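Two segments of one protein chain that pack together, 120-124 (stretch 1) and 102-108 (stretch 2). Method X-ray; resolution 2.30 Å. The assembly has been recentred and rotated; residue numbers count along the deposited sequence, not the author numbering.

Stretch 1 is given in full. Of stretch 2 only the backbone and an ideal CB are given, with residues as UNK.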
# COMPACT_ATOMS: atom_id res chain seq x y z
N PRO A 120 2.61 -10.93 -3.92
CA PRO A 120 1.29 -11.48 -4.25
C PRO A 120 0.23 -10.78 -3.38
O PRO A 120 0.40 -10.67 -2.17
CB PRO A 120 1.43 -12.96 -3.90
CG PRO A 120 2.94 -13.22 -4.05
CD PRO A 120 3.53 -11.98 -3.44
N ALA A 121 -0.84 -10.28 -4.00
CA ALA A 121 -1.88 -9.59 -3.23
C ALA A 121 -2.31 -10.44 -2.03
O ALA A 121 -2.75 -11.57 -2.20
CB ALA A 121 -3.09 -9.30 -4.12
N ILE A 122 -2.17 -9.89 -0.83
CA ILE A 122 -2.56 -10.64 0.36
C ILE A 122 -4.08 -10.63 0.52
O ILE A 122 -4.72 -9.58 0.63
CB ILE A 122 -1.88 -10.09 1.64
CG1 ILE A 122 -2.93 -9.70 2.68
CG2 ILE A 122 -0.99 -8.91 1.31
CD1 ILE A 122 -2.37 -9.28 4.01
N ARG A 123 -4.65 -11.83 0.52
CA ARG A 123 -6.09 -11.99 0.64
C ARG A 123 -6.47 -12.57 2.00
O ARG A 123 -5.76 -13.43 2.54
CB ARG A 123 -6.57 -12.88 -0.51
CG ARG A 123 -6.19 -12.32 -1.88
CD ARG A 123 -6.35 -13.35 -2.96
NE ARG A 123 -5.94 -12.86 -4.28
CZ ARG A 123 -6.67 -12.07 -5.05
NH1 ARG A 123 -6.21 -11.68 -6.23
NH2 ARG A 123 -7.87 -11.66 -4.64
N ILE A 124 -7.57 -12.09 2.56
CA ILE A 124 -8.04 -12.55 3.86
C ILE A 124 -9.46 -13.07 3.77
O ILE A 124 -10.40 -12.30 3.57
CB ILE A 124 -8.03 -11.40 4.92
CG1 ILE A 124 -6.59 -11.09 5.34
CG2 ILE A 124 -8.85 -11.80 6.13
CD1 ILE A 124 -5.78 -10.43 4.28
N UNK A 102 -13.69 -4.73 -4.44
CA UNK A 102 -13.00 -5.78 -5.20
C UNK A 102 -11.53 -5.46 -5.37
O UNK A 102 -11.17 -4.46 -5.99
CB UNK A 102 -13.65 -5.97 -6.57
N UNK A 103 -10.67 -6.31 -4.83
CA UNK A 103 -9.23 -6.09 -4.92
C UNK A 103 -8.68 -6.27 -6.35
O UNK A 103 -7.92 -5.43 -6.83
CB UNK A 103 -8.51 -7.05 -3.97
N UNK A 104 -9.09 -7.33 -7.03
CA UNK A 104 -8.62 -7.59 -8.38
C UNK A 104 -8.69 -6.42 -9.34
O UNK A 104 -7.72 -6.13 -10.04
CB UNK A 104 -9.42 -8.75 -8.97
N UNK A 105 -9.85 -5.74 -9.41
CA UNK A 105 -10.00 -4.60 -10.31
C UNK A 105 -8.91 -3.55 -10.08
O UNK A 105 -8.39 -2.97 -11.03
CB UNK A 105 -11.38 -3.97 -10.13
N UNK A 106 -8.55 -3.33 -8.82
CA UNK A 106 -7.53 -2.35 -8.50
C UNK A 106 -6.13 -2.87 -8.84
O UNK A 106 -5.27 -2.12 -9.28
CB UNK A 106 -7.61 -1.97 -7.02
N UNK A 107 -5.93 -4.17 -8.62
CA UNK A 107 -4.66 -4.82 -8.92
C UNK A 107 -4.34 -4.62 -10.40
O UNK A 107 -3.21 -4.28 -10.76
CB UNK A 107 -4.71 -6.31 -8.57
N UNK A 108 -5.35 -4.81 -11.25
CA UNK A 108 -5.20 -4.67 -12.69
C UNK A 108 -4.99 -3.22 -13.14
O UNK A 108 -4.34 -2.97 -14.16
CB UNK A 108 -6.43 -5.25 -13.39

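Position 102 lies before the helix, with phi near -55° and psi 118°, and its ideal CB has nothing of stretch 1 within 5.5 Å. Extended backbone and open space leave the choice wide, and a residue with a restricted phi is among those that fit. It is Pro-102, which makes no contact here.

Position 103 has helical angles, -69° and -46°, and its CA-to-CB bond points toward stretch 1. Ahead lie the methyl of Ala-121 and the guanidinium of Arg-123, whose NH2 is 4.7 Å from the ideal CB. A medium-sized apolar chain, such as isoleucine, leucine or methionine, could reach both; valine would be short of the methyl; an acid could answer the charge but would waste the methyl. The residue is Ile-103, with chi1 and chi2 both t. Its CD1 packs 3.7 Å from Ala-121 CB, while its CG2 lies 3.4 Å from Arg-123 NH2, so the two ends of one branched chain meet a methyl and a guanidinium. Its backbone O also accepts a hydrogen bond from the N of 107, 3.0 Å away.

At position 104 the CA-to-CB bond points sideways, yet Arg-123 NH1 is 5.1 Å from the ideal CB. That donor and its positive charge call for an acceptor on a short arm: aspartate suits, glutamate could reach with a bend, and asparagine or glutamine would offer the acceptor without the charge. Asp-104, chi1 m, brings OD1 to 2.9 Å from Arg-123 NH1 in a salt bridge that is also a hydrogen bond, its angle at the hydrogen 161°. OD1 sits at the edge of the guanidinium, near its plane, where the N-H bonds point.

Positions 105 and 106 are helical and have no part of stretch 1 near their ideal CB atoms, so this contact sets no preference. A proline is tolerable at 105, within the first turn, where Pro-105 stands; 106 is Leu-106.

Position 107 points toward stretch 1 again, one turn after 103, but its ideal CB has nothing within 5.5 Å. A longer apolar chain is needed to close the gap to Ala-121; leucine or methionine would suit, whereas alanine would stop short. Leu-107 reaches across with CD2 3.4 Å from Ala-121 CB, with an off-well chi1 of -128°. The same CD2 lies 4.0 Å from Arg-123 NH1.

Position 108 is out of reach and suits many helix-compatible residues, polar ones included. Ser-108 fills it, its N hydrogen-bonded to Asp-104 O at 3.0 Å.

Stretch 2 102-108: PIDPLLS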
# COMPACT_ATOMS: atom_id res chain seq x y z
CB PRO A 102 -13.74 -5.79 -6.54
CG PRO A 102 -15.11 -5.33 -6.17
CD PRO A 102 -14.85 -4.21 -5.18
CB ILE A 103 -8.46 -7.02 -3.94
CG1 ILE A 103 -6.95 -6.90 -4.17
CG2 ILE A 103 -8.93 -8.46 -4.10
CD1 ILE A 103 -6.12 -7.54 -3.09
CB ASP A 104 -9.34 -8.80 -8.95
CG ASP A 104 -8.97 -10.07 -8.23
OD1 ASP A 104 -7.78 -10.46 -8.28
OD2 ASP A 104 -9.86 -10.67 -7.60
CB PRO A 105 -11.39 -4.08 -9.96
CG PRO A 105 -12.13 -5.34 -9.66
CD PRO A 105 -11.15 -6.08 -8.79
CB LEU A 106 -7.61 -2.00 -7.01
CG LEU A 106 -6.72 -0.82 -6.60
CD1 LEU A 106 -7.15 0.42 -7.37
CD2 LEU A 106 -6.82 -0.60 -5.10
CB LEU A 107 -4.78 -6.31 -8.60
CG LEU A 107 -3.75 -7.00 -7.70
CD1 LEU A 107 -3.33 -6.10 -6.58
CD2 LEU A 107 -4.36 -8.29 -7.16
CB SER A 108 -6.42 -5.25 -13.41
OG SER A 108 -6.58 -6.63 -13.13
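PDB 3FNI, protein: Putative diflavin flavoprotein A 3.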